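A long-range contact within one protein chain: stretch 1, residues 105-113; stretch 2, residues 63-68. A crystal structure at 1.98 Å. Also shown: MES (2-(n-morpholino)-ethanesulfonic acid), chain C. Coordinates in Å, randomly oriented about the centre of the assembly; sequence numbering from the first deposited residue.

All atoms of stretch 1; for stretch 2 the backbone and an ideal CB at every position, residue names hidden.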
# COMPACT_ATOMS: atom_id res chain seq x y z
N ARG A 105 6.96 18.01 7.93
CA ARG A 105 7.38 18.49 6.62
C ARG A 105 6.59 17.87 5.48
O ARG A 105 6.81 18.21 4.33
CB ARG A 105 8.86 18.20 6.39
CG ARG A 105 9.75 18.70 7.51
CD ARG A 105 10.84 17.70 7.76
NE ARG A 105 11.98 17.86 6.87
CZ ARG A 105 12.77 16.85 6.52
NH1 ARG A 105 13.82 17.07 5.73
NH2 ARG A 105 12.51 15.62 6.94
N LEU A 106 5.69 16.95 5.79
CA LEU A 106 4.98 16.19 4.76
C LEU A 106 3.64 16.79 4.35
O LEU A 106 3.03 17.53 5.11
CB LEU A 106 4.74 14.77 5.25
CG LEU A 106 6.00 13.97 5.58
CD1 LEU A 106 5.62 12.57 6.00
CD2 LEU A 106 6.90 13.96 4.37
N LYS A 107 3.16 16.43 3.16
CA LYS A 107 1.81 16.78 2.75
C LYS A 107 0.85 15.63 3.07
O LYS A 107 1.25 14.47 3.05
CB LYS A 107 1.78 17.12 1.27
CG LYS A 107 2.75 18.26 0.94
CD LYS A 107 2.37 19.00 -0.32
CE LYS A 107 2.82 20.48 -0.28
NZ LYS A 107 4.29 20.61 -0.12
N ASN A 108 -0.40 15.98 3.41
CA ASN A 108 -1.52 15.02 3.50
C ASN A 108 -1.54 14.14 4.73
O ASN A 108 -2.29 13.17 4.77
CB ASN A 108 -1.55 14.10 2.27
CG ASN A 108 -1.39 14.86 0.98
OD1 ASN A 108 -2.02 15.89 0.78
ND2 ASN A 108 -0.53 14.35 0.09
N VAL A 109 -0.73 14.45 5.74
CA VAL A 109 -0.67 13.61 6.93
C VAL A 109 -1.96 13.70 7.73
O VAL A 109 -2.45 12.70 8.25
CB VAL A 109 0.54 13.99 7.80
CG1 VAL A 109 0.60 13.08 9.02
CG2 VAL A 109 1.83 13.90 6.98
N VAL A 110 -2.52 14.90 7.82
CA VAL A 110 -3.76 15.08 8.57
C VAL A 110 -4.90 14.35 7.87
O VAL A 110 -5.68 13.64 8.50
CB VAL A 110 -4.09 16.58 8.78
CG1 VAL A 110 -5.41 16.73 9.52
CG2 VAL A 110 -2.96 17.27 9.56
N LYS A 111 -4.98 14.52 6.56
CA LYS A 111 -6.00 13.84 5.76
C LYS A 111 -5.92 12.31 5.87
O LYS A 111 -6.93 11.61 5.70
CB LYS A 111 -5.84 14.28 4.30
CG LYS A 111 -7.00 13.92 3.39
CD LYS A 111 -6.56 13.66 1.94
CE LYS A 111 -6.19 14.95 1.21
NZ LYS A 111 -5.97 14.74 -0.26
N ALA A 112 -4.73 11.78 6.15
CA ALA A 112 -4.51 10.33 6.15
C ALA A 112 -5.25 9.64 7.28
O ALA A 112 -5.60 8.47 7.16
CB ALA A 112 -3.02 10.02 6.23
N LEU A 113 -5.50 10.35 8.38
CA LEU A 113 -6.26 9.78 9.48
C LEU A 113 -7.75 9.62 9.17
O LEU A 113 -8.41 10.58 8.77
CB LEU A 113 -6.11 10.65 10.73
CG LEU A 113 -6.76 10.14 12.01
CD1 LEU A 113 -5.88 9.11 12.70
CD2 LEU A 113 -7.04 11.32 12.94
N UNK A 63 -3.49 7.13 -1.49
CA UNK A 63 -2.13 7.37 -1.98
C UNK A 63 -1.53 8.63 -1.38
O UNK A 63 -0.48 9.09 -1.83
CB UNK A 63 -2.13 7.47 -3.51
N UNK A 64 -2.20 9.16 -0.36
CA UNK A 64 -1.84 10.42 0.31
C UNK A 64 -0.39 10.53 0.72
O UNK A 64 0.23 11.59 0.64
CB UNK A 64 -2.71 10.60 1.56
N UNK A 65 0.13 9.43 1.26
CA UNK A 65 1.45 9.39 1.87
C UNK A 65 2.30 8.40 1.11
O UNK A 65 2.53 7.28 1.57
CB UNK A 65 1.37 9.02 3.35
N UNK A 66 2.77 8.84 -0.06
CA UNK A 66 3.55 7.98 -0.97
C UNK A 66 4.98 8.48 -1.07
O UNK A 66 5.21 9.68 -1.19
CB UNK A 66 2.91 7.93 -2.36
N UNK A 67 5.93 7.55 -1.11
CA UNK A 67 7.35 7.93 -1.07
C UNK A 67 8.19 7.14 -2.09
O UNK A 67 7.84 6.03 -2.46
CB UNK A 67 7.91 7.71 0.34
N UNK A 68 9.29 7.75 -2.53
CA UNK A 68 10.18 7.14 -3.51
C UNK A 68 10.95 5.93 -2.98
O UNK A 68 11.37 5.08 -3.75
CB UNK A 68 11.17 8.19 -4.01
O1 MES C . -7.39 9.49 -6.91
C2 MES C . -7.77 10.28 -5.78
C3 MES C . -6.77 11.41 -5.55
N4 MES C . -5.44 10.81 -5.48
C5 MES C . -5.02 9.91 -6.55
C6 MES C . -6.12 8.87 -6.72
C7 MES C . -4.40 11.60 -4.85
C8 MES C . -4.68 11.65 -3.34
S MES C . -3.55 12.66 -2.64
O1S MES C . -3.91 12.92 -1.21
O2S MES C . -2.22 12.02 -2.73
O3S MES C . -3.47 13.93 -3.40

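Position 63 offers stretch 1 nothing to grip: its CA-to-CB bond points away, and no atom of stretch 1 lies within 5.5 Å of the ideal CB. Stretch 1 therefore sets no preference here, and many side chains would suit. The deposited residue is Leu63; Leu63 CB is 7.9 Å from Asn108 ND2, the nearest approach of the side chain to stretch 1.

Position 64 is where the two backbones come closest, with 5.6 Å between its CA and the CA of Asn108. Its CA-to-CB bond points toward stretch 1, and the ideal CB sits 3.8 Å from Asn108 CB, 4.7 Å from Ala112 CB and 4.9 Å from Lys111 CD. One rule is already written in the backbone: Asn108 ND2 donates to the carbonyl O of position 64 at 2.9 Å, a bond any residue could accept. The side chain, by contrast, emerges beside an aliphatic lysine stem and near the sulfonate of MES, where Lys111 NZ donates to MES O1S at 2.9 Å. A short or medium polar residue fits, especially one with a donor for the sulfonate; Ser, Thr, Asn or Gln are all plausible. The deposited residue is Asn64. Its ND2 lies 3.5 Å from Lys111 CD and donates to MES O1S at a very short 2.4 Å, so that Asn64 and Lys111 share one sulfonate oxygen. MES probably comes from the crystallisation liquor, so this bond is poor evidence for why asparagine is here.

At position 65 the CA-to-CB bond runs sideways, with Ala112 CB 5.3 Å and Lys107 O 5.5 Å from the ideal CB. That leaves room for a side chain to reach both Val109 CG2 and the methyl of Ala112, an apolar setting that suits Leu, Ile or Met. Leu65, with chi1 m and chi2 t, spreads its two methyls: CD2 packs 3.7 Å from Val109 CG2 and 3.4 Å from Lys107 O, while CD1 meets Ala112 CB at 3.8 Å.

Position 66 is out of reach, and its extended backbone angles are all that can be read; stretch 1 sets no preference, and beta-tolerant residues such as Ser, Thr or Val would all suit. Ser66 turns inward to its own stretch, OG donating to Leu63 O at 2.8 Å.

Position 67 is also extended, with its CA-to-CB bond sideways and nothing near the ideal CB. Only a long side chain could reach the isobutyl group of Leu106, which favours Phe or Met. Phe67 does so: its CZ comes 3.9 Å from Leu106 CD1, which approaches the ring obliquely.

Position 68, at phi/psi -70/-24, is beyond reach and unconstrained by stretch 1; its ordinary phi/psi does not require glycine, and small or polar residues would suit as well. The deposited residue is Gly68, with no side chain to point.

Stretch 2 (63-68) LNLSFG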
# COMPACT_ATOMS: atom_id res chain seq x y z
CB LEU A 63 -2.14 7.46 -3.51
CG LEU A 63 -2.70 6.20 -4.18
CD1 LEU A 63 -2.70 6.32 -5.71
CD2 LEU A 63 -1.89 4.96 -3.76
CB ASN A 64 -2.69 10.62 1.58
CG ASN A 64 -4.17 10.48 1.33
OD1 ASN A 64 -4.86 9.74 2.03
ND2 ASN A 64 -4.68 11.22 0.35
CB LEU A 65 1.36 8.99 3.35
CG LEU A 65 0.60 9.89 4.33
CD1 LEU A 65 0.69 9.30 5.73
CD2 LEU A 65 1.10 11.37 4.33
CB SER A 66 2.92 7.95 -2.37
OG SER A 66 1.66 7.31 -2.35
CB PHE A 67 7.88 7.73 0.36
CG PHE A 67 7.05 8.42 1.39
CD1 PHE A 67 7.18 9.78 1.62
CD2 PHE A 67 6.10 7.72 2.11
CE1 PHE A 67 6.41 10.42 2.56
CE2 PHE A 67 5.31 8.36 3.05
CZ PHE A 67 5.47 9.71 3.28
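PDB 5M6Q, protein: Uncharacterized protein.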